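Local coordinates for putative Lipoprotein (Shewanella oneidensis, PDB 3U24) that is of unknown molecular function but binds zinc and calcium ions and may be related to zinc-dependent peptidases, at residues Tyr264-Val269 with Ile531-Glu536; Met258-Leu263 with Leu478-His483; Gly125-Ile130 with Ser183-Asp188; Asp188-Val193 with Thr208-Ala213. One frame throughout, in Å; residues are numbered along the deposited sequence.

Contact 1 (Tyr264-Val269 with Ile531-Glu536)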
# COMPACT_ATOMS: atom_id res chain seq x y z
N TYR A 264 -11.64 9.80 11.86
CA TYR A 264 -11.55 11.21 11.45
C TYR A 264 -11.60 12.11 12.68
O TYR A 264 -10.79 13.00 12.81
CB TYR A 264 -12.70 11.57 10.52
CG TYR A 264 -12.87 13.06 10.28
CD1 TYR A 264 -12.09 13.73 9.37
CD2 TYR A 264 -13.87 13.79 10.95
CE1 TYR A 264 -12.26 15.08 9.14
CE2 TYR A 264 -14.05 15.13 10.73
CZ TYR A 264 -13.23 15.77 9.82
OH TYR A 264 -13.40 17.10 9.57
N GLN A 265 -12.55 11.87 13.56
CA GLN A 265 -12.66 12.69 14.77
C GLN A 265 -11.39 12.59 15.63
O GLN A 265 -10.89 13.61 16.10
CB GLN A 265 -13.93 12.35 15.57
CG GLN A 265 -15.21 12.65 14.76
CD GLN A 265 -16.51 12.17 15.43
OE1 GLN A 265 -16.54 11.15 16.16
NE2 GLN A 265 -17.59 12.91 15.19
N LYS A 266 -10.84 11.39 15.77
CA LYS A 266 -9.57 11.24 16.45
C LYS A 266 -8.43 11.98 15.71
O LYS A 266 -7.53 12.55 16.35
CB LYS A 266 -9.19 9.77 16.62
CG LYS A 266 -9.94 9.00 17.71
CD LYS A 266 -9.58 7.50 17.61
CE LYS A 266 -10.55 6.59 18.36
NZ LYS A 266 -10.22 6.69 19.80
N ALA A 267 -8.46 11.95 14.38
CA ALA A 267 -7.38 12.58 13.58
C ALA A 267 -7.40 14.11 13.77
O ALA A 267 -6.36 14.75 13.94
CB ALA A 267 -7.49 12.19 12.10
N MSE A 268 -8.61 14.66 13.85
CA MSE A 268 -8.79 16.12 14.09
C MSE A 268 -8.23 16.53 15.44
O MSE A 268 -7.58 17.55 15.52
CB MSE A 268 -10.26 16.53 13.99
CG MSE A 268 -10.84 16.51 12.56
SE MSE A 268 -10.09 17.82 11.30
CE MSE A 268 -11.20 19.37 11.88
N VAL A 269 -8.50 15.76 16.49
CA VAL A 269 -7.92 16.04 17.81
C VAL A 269 -6.38 15.85 17.81
O VAL A 269 -5.65 16.70 18.31
CB VAL A 269 -8.63 15.19 18.92
CG1 VAL A 269 -7.88 15.28 20.25
CG2 VAL A 269 -10.11 15.65 19.09
N ILE A 531 -3.09 0.36 17.43
CA ILE A 531 -1.96 -0.28 18.12
C ILE A 531 -1.57 0.48 19.40
O ILE A 531 -1.44 -0.13 20.49
CB ILE A 531 -0.73 -0.47 17.20
CG1 ILE A 531 -1.05 -1.45 16.07
CG2 ILE A 531 0.47 -0.98 17.98
CD1 ILE A 531 0.01 -1.51 14.97
N TYR A 532 -1.40 1.79 19.29
CA TYR A 532 -1.07 2.63 20.45
C TYR A 532 -2.18 2.57 21.50
O TYR A 532 -1.89 2.36 22.67
CB TYR A 532 -0.82 4.10 20.05
CG TYR A 532 -0.07 4.88 21.10
CD1 TYR A 532 -0.75 5.50 22.16
CD2 TYR A 532 1.32 5.00 21.05
CE1 TYR A 532 -0.05 6.22 23.13
CE2 TYR A 532 2.05 5.70 22.05
CZ TYR A 532 1.35 6.30 23.10
OH TYR A 532 2.06 7.00 24.07
N ASP A 533 -3.43 2.75 21.10
CA ASP A 533 -4.55 2.65 22.07
C ASP A 533 -4.64 1.23 22.67
O ASP A 533 -4.82 1.10 23.85
CB ASP A 533 -5.89 3.02 21.45
CG ASP A 533 -5.96 4.49 21.00
OD1 ASP A 533 -5.13 5.33 21.48
OD2 ASP A 533 -6.86 4.79 20.14
N PHE A 534 -4.49 0.19 21.87
CA PHE A 534 -4.43 -1.15 22.45
C PHE A 534 -3.28 -1.29 23.44
O PHE A 534 -3.46 -1.86 24.49
CB PHE A 534 -4.34 -2.24 21.39
CG PHE A 534 -4.15 -3.63 21.95
CD1 PHE A 534 -4.93 -4.08 23.02
CD2 PHE A 534 -3.22 -4.49 21.41
CE1 PHE A 534 -4.76 -5.35 23.54
CE2 PHE A 534 -3.06 -5.76 21.91
CZ PHE A 534 -3.80 -6.19 22.99
N ARG A 535 -2.12 -0.74 23.13
CA ARG A 535 -1.02 -0.82 24.06
C ARG A 535 -1.39 -0.16 25.38
O ARG A 535 -1.17 -0.75 26.45
CB ARG A 535 0.25 -0.21 23.54
CG ARG A 535 1.35 -0.37 24.56
CD ARG A 535 2.60 0.32 24.11
NE ARG A 535 2.57 1.74 24.39
CZ ARG A 535 3.56 2.56 24.13
NH1 ARG A 535 4.67 2.14 23.51
NH2 ARG A 535 3.44 3.83 24.48
N GLU A 536 -1.94 1.04 25.33
CA GLU A 536 -2.24 1.74 26.57
C GLU A 536 -3.31 1.00 27.36
O GLU A 536 -3.26 0.99 28.56
CB GLU A 536 -2.64 3.19 26.32
CG GLU A 536 -1.53 4.07 25.72
CD GLU A 536 -0.22 4.08 26.54
OE1 GLU A 536 -0.21 4.60 27.67
OE2 GLU A 536 0.81 3.57 26.02
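A long, solvent-side salt bridge between Lys266 and Asp533 joins helices 260-289 and 523-542 of the mostly helical DUF885 fold. The backbones stand well apart, their closest CA atoms, those of Lys266 and Asp533, being 11.4 Å from each other, and the two side chains reach across this separation from opposite directions. Lys266 runs almost straight as far as CE and then bends at its last torsion (chi4 -77°), which sets NZ 3.9 Å from Asp533 OD2. At that length the ion pair is electrostatic attraction rather than a firm bond, and it is the sole point where the segments meet.

The carboxylate has a stronger partner on its own helix, since OD1 of Asp533 forms a salt bridge with Arg529, one turn earlier. Lys266 also packs on Arg529 and on Tyr525, so one row of side chains on helix 523-542 receives it. The lysine side chain lies about 12 Å from a bound zinc ion, and the pair itself takes no part in metal binding.

Farther round helix 523-542, Arg535 is tied down by Tyr444 and Glu451 of helix 435-451. It also holds its neighbour Glu536 side-on: Arg535 NE is 3.0 Å and Arg535 NH2 3.1 Å from Glu536 OE2, which lies only 6° out of the guanidinium plane.

Contact 2 (Met258-Leu263 with Leu478-His483)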
# COMPACT_ATOMS: atom_id res chain seq x y z
N MSE A 258 -13.20 0.57 14.67
CA MSE A 258 -14.02 1.79 14.77
C MSE A 258 -14.51 2.17 13.37
O MSE A 258 -14.06 1.56 12.36
CB MSE A 258 -13.20 2.90 15.39
CG MSE A 258 -12.07 3.40 14.51
SE MSE A 258 -10.85 4.73 15.35
CE MSE A 258 -9.33 3.62 15.95
N THR A 259 -15.44 3.11 13.28
CA THR A 259 -15.87 3.63 11.96
C THR A 259 -14.87 4.66 11.43
O THR A 259 -14.00 5.15 12.16
CB THR A 259 -17.23 4.33 12.03
OG1 THR A 259 -17.07 5.50 12.83
CG2 THR A 259 -18.32 3.42 12.63
N ALA A 260 -15.05 5.05 10.16
CA ALA A 260 -14.18 6.04 9.52
C ALA A 260 -14.43 7.38 10.18
O ALA A 260 -13.51 8.13 10.43
CB ALA A 260 -14.42 6.10 8.01
N LYS A 261 -15.69 7.65 10.52
CA LYS A 261 -16.05 8.90 11.18
C LYS A 261 -15.33 8.96 12.52
O LYS A 261 -14.77 9.96 12.89
CB LYS A 261 -17.57 8.95 11.40
CG LYS A 261 -18.07 10.24 12.05
CD LYS A 261 -19.58 10.26 12.05
CE LYS A 261 -20.11 11.67 12.27
NZ LYS A 261 -21.54 11.59 12.66
N GLN A 262 -15.31 7.86 13.24
CA GLN A 262 -14.58 7.87 14.50
C GLN A 262 -13.10 8.14 14.31
O GLN A 262 -12.49 8.90 15.07
CB GLN A 262 -14.77 6.54 15.25
CG GLN A 262 -16.07 6.42 16.01
CD GLN A 262 -16.18 5.02 16.58
OE1 GLN A 262 -16.28 4.04 15.83
NE2 GLN A 262 -16.10 4.91 17.90
N LEU A 263 -12.49 7.53 13.31
CA LEU A 263 -11.05 7.76 13.08
C LEU A 263 -10.78 9.25 12.71
O LEU A 263 -9.80 9.85 13.14
CB LEU A 263 -10.54 6.89 11.96
CG LEU A 263 -9.01 6.92 11.73
CD1 LEU A 263 -8.26 6.20 12.86
CD2 LEU A 263 -8.68 6.34 10.39
N LEU A 478 -7.73 14.23 4.92
CA LEU A 478 -7.86 14.52 3.51
C LEU A 478 -8.74 13.48 2.84
O LEU A 478 -9.72 13.82 2.12
CB LEU A 478 -6.48 14.52 2.86
CG LEU A 478 -6.42 14.63 1.33
CD1 LEU A 478 -6.42 16.09 0.95
CD2 LEU A 478 -5.16 14.01 0.72
N ASP A 479 -8.42 12.21 3.06
CA ASP A 479 -9.13 11.16 2.33
C ASP A 479 -10.62 11.17 2.69
O ASP A 479 -11.49 11.12 1.81
CB ASP A 479 -8.53 9.78 2.55
CG ASP A 479 -9.08 8.74 1.57
OD1 ASP A 479 -8.68 8.77 0.37
OD2 ASP A 479 -9.87 7.87 2.01
N TYR A 480 -10.90 11.30 3.98
CA TYR A 480 -12.24 11.32 4.50
C TYR A 480 -12.98 12.56 4.05
O TYR A 480 -14.11 12.46 3.56
CB TYR A 480 -12.21 11.23 6.04
CG TYR A 480 -13.57 11.13 6.70
CD1 TYR A 480 -14.21 9.90 6.83
CD2 TYR A 480 -14.24 12.25 7.15
CE1 TYR A 480 -15.49 9.80 7.42
CE2 TYR A 480 -15.51 12.17 7.72
CZ TYR A 480 -16.13 10.94 7.88
OH TYR A 480 -17.40 10.86 8.47
N SER A 481 -12.36 13.72 4.21
CA SER A 481 -13.04 14.97 3.89
C SER A 481 -13.39 15.07 2.41
O SER A 481 -14.44 15.58 2.08
CB SER A 481 -12.27 16.18 4.38
OG SER A 481 -12.01 16.02 5.78
N ILE A 482 -12.53 14.57 1.55
CA ILE A 482 -12.78 14.58 0.10
C ILE A 482 -13.98 13.70 -0.26
O ILE A 482 -14.88 14.14 -0.93
CB ILE A 482 -11.50 14.12 -0.65
CG1 ILE A 482 -10.47 15.25 -0.64
CG2 ILE A 482 -11.81 13.72 -2.11
CD1 ILE A 482 -9.12 14.84 -1.22
N HIS A 483 -14.02 12.48 0.25
CA HIS A 483 -15.03 11.52 -0.13
C HIS A 483 -16.35 11.64 0.62
O HIS A 483 -17.39 11.23 0.09
CB HIS A 483 -14.45 10.14 0.01
CG HIS A 483 -13.47 9.84 -1.07
ND1 HIS A 483 -13.86 9.66 -2.34
CD2 HIS A 483 -12.09 9.83 -1.07
CE1 HIS A 483 -12.78 9.50 -3.10
NE2 HIS A 483 -11.70 9.58 -2.33
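Thr259 N donates to Gln262 OE1 at 2.8 Å, closing one half of a capping box at the start of helix 260-289, right beside the two residues, Ala260 and Lys261, that meet Tyr480. The other half is the bond from Gln262 N to Thr259 OG1, 3.0 Å long. Both are fairly straight (N-H...O 167° for the first), although the donor in the first is tilted 20° from the amide carbonyl plane. Thr259 is thus the N-cap, and the exchange fixes the first turn. The next two backbone nitrogens, those of Ala260 and Lys261, donate to the carboxylate of Glu247 on helix 243-254, so an acidic group lies at the positive end of the helix dipole.

Against this turn packs Tyr480 of helix 459-485. With CG trans to the backbone N (chi1 -175°), its ring is carried outward from its own helix to the start of the other. Ala260 CB touches Tyr480 CE1 at 3.9 Å, while the peptide between Ala260 and Lys261 lies obliquely to the ring. Tyr480 also stacks on Tyr264, one turn further along helix 260-289, which places it between two successive turns. The touching side-chain atoms are hydrocarbon except for the phenol oxygen, which ends beside the root of the lysine side chain, where Tyr480 OH lies 3.5 Å from Lys261 CB.

Contact 3 (Gly125-Ile130 with Ser183-Asp188). With EDO (1,2-ethanediol), chain P.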
# COMPACT_ATOMS: atom_id res chain seq x y z
N GLY A 125 -0.99 -5.03 -17.69
CA GLY A 125 -0.50 -5.56 -16.43
C GLY A 125 -0.24 -7.06 -16.43
O GLY A 125 0.84 -7.53 -16.03
N GLY A 126 -1.21 -7.82 -16.88
CA GLY A 126 -1.06 -9.28 -16.91
C GLY A 126 0.04 -9.73 -17.88
O GLY A 126 0.82 -10.65 -17.59
N PHE A 127 0.11 -9.04 -19.02
CA PHE A 127 1.13 -9.34 -20.01
C PHE A 127 2.51 -8.98 -19.49
O PHE A 127 3.42 -9.76 -19.67
CB PHE A 127 0.83 -8.65 -21.35
CG PHE A 127 -0.21 -9.37 -22.16
CD1 PHE A 127 0.16 -10.39 -23.02
CD2 PHE A 127 -1.55 -9.03 -22.07
CE1 PHE A 127 -0.78 -11.05 -23.77
CE2 PHE A 127 -2.50 -9.69 -22.84
CZ PHE A 127 -2.13 -10.70 -23.68
N ALA A 128 2.66 -7.83 -18.82
CA ALA A 128 3.97 -7.43 -18.28
C ALA A 128 4.46 -8.43 -17.24
O ALA A 128 5.64 -8.78 -17.24
CB ALA A 128 3.93 -6.00 -17.70
N GLN A 129 3.57 -8.94 -16.39
CA GLN A 129 3.97 -9.95 -15.40
C GLN A 129 4.49 -11.21 -16.06
O GLN A 129 5.33 -11.88 -15.48
CB GLN A 129 2.83 -10.44 -14.51
CG GLN A 129 2.23 -9.41 -13.59
CD GLN A 129 3.13 -8.98 -12.44
OE1 GLN A 129 3.60 -9.79 -11.63
NE2 GLN A 129 3.32 -7.67 -12.34
N ILE A 130 3.92 -11.62 -17.19
CA ILE A 130 4.41 -12.83 -17.86
C ILE A 130 5.77 -12.52 -18.51
O ILE A 130 6.73 -13.22 -18.27
CB ILE A 130 3.41 -13.34 -18.90
CG1 ILE A 130 2.14 -13.88 -18.20
CG2 ILE A 130 4.03 -14.43 -19.74
CD1 ILE A 130 0.84 -13.84 -19.02
N SER A 183 4.16 -0.01 -24.40
CA SER A 183 5.50 -0.31 -23.94
C SER A 183 5.66 -1.83 -23.64
O SER A 183 6.75 -2.31 -23.41
CB SER A 183 5.82 0.54 -22.73
OG SER A 183 5.12 0.03 -21.65
N VAL A 184 4.55 -2.57 -23.66
CA VAL A 184 4.54 -4.02 -23.53
C VAL A 184 4.34 -4.62 -24.93
O VAL A 184 5.13 -5.46 -25.37
CB VAL A 184 3.41 -4.47 -22.57
CG1 VAL A 184 3.30 -5.99 -22.50
CG2 VAL A 184 3.61 -3.87 -21.17
N PHE A 185 3.31 -4.16 -25.64
CA PHE A 185 3.06 -4.58 -27.02
C PHE A 185 3.94 -3.77 -27.98
O PHE A 185 3.44 -2.94 -28.74
CB PHE A 185 1.56 -4.54 -27.39
CG PHE A 185 0.73 -5.50 -26.59
CD1 PHE A 185 0.67 -6.84 -26.95
CD2 PHE A 185 0.10 -5.12 -25.42
CE1 PHE A 185 -0.06 -7.76 -26.18
CE2 PHE A 185 -0.61 -6.03 -24.64
CZ PHE A 185 -0.68 -7.35 -25.02
N SER A 186 5.25 -4.07 -27.93
CA SER A 186 6.31 -3.27 -28.55
C SER A 186 7.08 -4.00 -29.66
O SER A 186 7.05 -5.25 -29.80
CB SER A 186 7.32 -2.91 -27.47
OG SER A 186 8.02 -4.09 -27.06
N ASP A 187 7.84 -3.20 -30.41
CA ASP A 187 8.82 -3.72 -31.39
C ASP A 187 9.78 -4.71 -30.72
O ASP A 187 10.13 -5.72 -31.33
CB ASP A 187 9.65 -2.58 -32.03
CG ASP A 187 8.99 -1.96 -33.28
OD1 ASP A 187 8.03 -2.53 -33.86
OD2 ASP A 187 9.48 -0.88 -33.72
N ASP A 188 10.20 -4.40 -29.50
CA ASP A 188 11.05 -5.30 -28.73
C ASP A 188 10.40 -6.69 -28.43
O ASP A 188 11.07 -7.72 -28.51
CB ASP A 188 11.49 -4.63 -27.43
CG ASP A 188 12.52 -3.48 -27.66
OD1 ASP A 188 13.12 -3.33 -28.78
OD2 ASP A 188 12.72 -2.71 -26.68
C1 EDO P . -4.76 -7.70 -15.95
O1 EDO P . -4.03 -6.84 -16.84
C2 EDO P . -6.04 -8.29 -16.58
O2 EDO P . -5.66 -9.29 -17.52
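Aromatic packing dominates where Phe127 of helix 124-131 meets Phe185. The rings form a T-shaped pair with centroids 4.8 Å apart and planes at 66°. Phe185 supplies the edge: its CZ stands 3.4 Å above the centre of the Phe127 ring and comes within 3.5 Å of Phe127 CD2. The Phe127 side chain leans back beside its own backbone N (chi1 -79°), turning one face to the incoming ring. Val145 and Arg148 of helix 138-148 also pack on Phe127, and Ile152 touches both aromatic residues.

Aliphatic contacts lie alongside. Val184 points its two methyls into the same helix, CG1 meeting Phe127 CB at 3.8 Å and CG2 meeting Ala128 CB at 4.1 Å. The valine thereby straddles two consecutive residues of the helix at the closest approach of the backbones.

Polar interactions stay on each side of the interface. Gly126 N donates to O1 of a 1,2-ethanediol molecule, probably from the crystallisation liquor, at 3.0 Å; the diol is also hydrogen-bonded to Asn122 O and Arg148 NH2. Ser186 is the N-cap of helix 187-195, its OG accepting from Leu189 N.

Phe185 is the centre of an inverse gamma turn, so this is a tight turn leading into an N-capped helix and anchored by an edge-to-face phenylalanine pair on a neighbouring short helix.

Contact 4 (Asp188-Val193 with Thr208-Ala213)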
# COMPACT_ATOMS: atom_id res chain seq x y z
N ASP A 188 10.20 -4.40 -29.50
CA ASP A 188 11.05 -5.30 -28.73
C ASP A 188 10.40 -6.69 -28.43
O ASP A 188 11.07 -7.72 -28.51
CB ASP A 188 11.49 -4.63 -27.43
CG ASP A 188 12.52 -3.48 -27.66
OD1 ASP A 188 13.12 -3.33 -28.78
OD2 ASP A 188 12.72 -2.71 -26.68
N LEU A 189 9.10 -6.73 -28.15
CA LEU A 189 8.43 -8.02 -27.97
C LEU A 189 8.42 -8.78 -29.30
O LEU A 189 8.69 -9.98 -29.35
CB LEU A 189 7.03 -7.83 -27.42
CG LEU A 189 6.13 -9.05 -27.27
CD1 LEU A 189 6.74 -10.03 -26.24
CD2 LEU A 189 4.71 -8.60 -26.90
N LEU A 190 8.16 -8.09 -30.40
CA LEU A 190 8.20 -8.75 -31.70
C LEU A 190 9.58 -9.36 -32.03
O LEU A 190 9.65 -10.48 -32.58
CB LEU A 190 7.75 -7.83 -32.82
CG LEU A 190 6.30 -7.36 -32.74
CD1 LEU A 190 6.05 -6.34 -33.87
CD2 LEU A 190 5.36 -8.56 -32.85
N LYS A 191 10.64 -8.66 -31.67
CA LYS A 191 11.99 -9.14 -31.89
C LYS A 191 12.25 -10.39 -31.04
O LYS A 191 12.77 -11.38 -31.56
CB LYS A 191 13.03 -8.03 -31.61
CG LYS A 191 14.51 -8.43 -31.69
CD LYS A 191 15.49 -7.28 -31.30
CE LYS A 191 15.31 -6.00 -32.15
NZ LYS A 191 16.19 -4.82 -31.80
N GLN A 192 11.88 -10.36 -29.76
CA GLN A 192 11.99 -11.56 -28.93
C GLN A 192 11.28 -12.75 -29.57
O GLN A 192 11.81 -13.85 -29.60
CB GLN A 192 11.40 -11.37 -27.54
CG GLN A 192 12.16 -10.45 -26.62
CD GLN A 192 11.86 -10.74 -25.14
OE1 GLN A 192 12.61 -11.48 -24.48
NE2 GLN A 192 10.74 -10.22 -24.63
N VAL A 193 10.06 -12.52 -30.07
CA VAL A 193 9.33 -13.60 -30.73
C VAL A 193 10.08 -14.09 -31.98
O VAL A 193 10.37 -15.29 -32.09
CB VAL A 193 7.89 -13.19 -31.07
CG1 VAL A 193 7.24 -14.24 -31.97
CG2 VAL A 193 7.08 -12.98 -29.78
N THR A 208 -0.07 -12.24 -36.49
CA THR A 208 -1.49 -12.08 -36.77
C THR A 208 -2.20 -11.63 -35.47
O THR A 208 -2.89 -10.62 -35.45
CB THR A 208 -2.07 -13.41 -37.31
OG1 THR A 208 -1.39 -13.78 -38.53
CG2 THR A 208 -3.62 -13.32 -37.54
N ARG A 209 -2.02 -12.35 -34.36
CA ARG A 209 -2.72 -11.95 -33.14
C ARG A 209 -2.28 -10.60 -32.62
O ARG A 209 -3.11 -9.88 -32.07
CB ARG A 209 -2.56 -12.99 -32.05
CG ARG A 209 -3.42 -14.19 -32.30
CD ARG A 209 -3.52 -15.07 -31.06
NE ARG A 209 -4.28 -16.23 -31.42
CZ ARG A 209 -4.13 -17.43 -30.89
NH1 ARG A 209 -3.25 -17.67 -29.91
NH2 ARG A 209 -4.89 -18.43 -31.35
N PHE A 210 -1.02 -10.25 -32.83
CA PHE A 210 -0.47 -8.99 -32.29
C PHE A 210 -1.05 -7.80 -33.05
O PHE A 210 -1.30 -6.73 -32.47
CB PHE A 210 1.04 -9.02 -32.40
CG PHE A 210 1.75 -7.77 -31.97
CD1 PHE A 210 1.87 -6.69 -32.80
CD2 PHE A 210 2.40 -7.71 -30.74
CE1 PHE A 210 2.57 -5.55 -32.41
CE2 PHE A 210 3.11 -6.58 -30.34
CZ PHE A 210 3.19 -5.49 -31.19
N ASP A 211 -1.25 -7.97 -34.35
CA ASP A 211 -1.83 -6.91 -35.15
C ASP A 211 -3.30 -6.77 -34.76
O ASP A 211 -3.81 -5.67 -34.57
CB ASP A 211 -1.75 -7.24 -36.64
CG ASP A 211 -0.33 -7.24 -37.19
OD1 ASP A 211 0.61 -6.64 -36.59
OD2 ASP A 211 -0.18 -7.86 -38.27
N ILE A 212 -4.00 -7.89 -34.64
CA ILE A 212 -5.39 -7.79 -34.16
C ILE A 212 -5.44 -7.10 -32.76
O ILE A 212 -6.28 -6.24 -32.52
CB ILE A 212 -6.08 -9.15 -34.13
CG1 ILE A 212 -6.33 -9.65 -35.55
CG2 ILE A 212 -7.41 -9.09 -33.37
CD1 ILE A 212 -6.67 -11.13 -35.59
N ALA A 213 -4.50 -7.45 -31.87
CA ALA A 213 -4.51 -6.89 -30.51
C ALA A 213 -4.25 -5.39 -30.52
O ALA A 213 -4.96 -4.67 -29.84
CB ALA A 213 -3.51 -7.59 -29.59
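Leu190 and Phe210 approach from opposite directions and meet methyl to ring face. Leu190 CD2 sits over the middle of the Phe210 ring, 3.7 Å from the centroid and just 9° off the ring normal, a nearly ideal CH-pi contact. The rest of the leucine fork follows the ring outward: CG reaches Phe210 CZ at 3.9 Å, and CD1 lies at the same 3.9 Å from Phe210 CE1. The isobutyl group is therefore laid across the aromatic face instead of touching it with a single methyl.

Both torsions serve this meeting. Phe210 extends away from its helix with CG opposite the backbone N (chi1 177°), and the ring plane is turned roughly perpendicular to the plane of CA, CB and CG (chi2 -82°), which presents a flat side to the leucine.

Leu189, the preceding residue, approaches the ring differently. Its CD2 comes to the edge, near the ring plane, at 4.3 Å from Phe210 CE2, so the two neighbouring leucines cover face and edge of one phenylalanine. Met149 and Phe185 add further packing around the ring, and Leu189 also rests on Leu142 of helix 138-148. Asp211 OD1 lies in the ring plane at another part of the edge, where the slightly positive C-H rim may suit it; its salt-bridge partner is Lys207, which Leu190 also touches.

Helices 187-195 and 200-234 follow one another in sequence across a short connection. Their segments here run in opposing senses at a marked inclination, consistent with a helix-turn-helix (alpha-alpha) pair whose facing sides meet through this leucine-phenylalanine packing.

In the fold
The four contacts form two pairs on opposite sides of the chain's centre. Contacts 1 and 2 share helix 260-289 and touch through Tyr264 and Tyr480; contacts 3 and 4 share helix 187-195, with centres about 10 Å apart, and join where Phe210 packs against the Phe185 backbone. Contact 1 is a surface ion pair with little burial, whereas contacts 2 and 4 are buried and contact 3 partly so. Their chemistry follows: charge in contact 1, tyrosine against a capped helix start in contact 2, and hydrocarbon with aromatic faces in contacts 3 and 4. Only contact 4 joins helices adjacent in sequence; the segments of contacts 1 and 2 are over 200 residues apart.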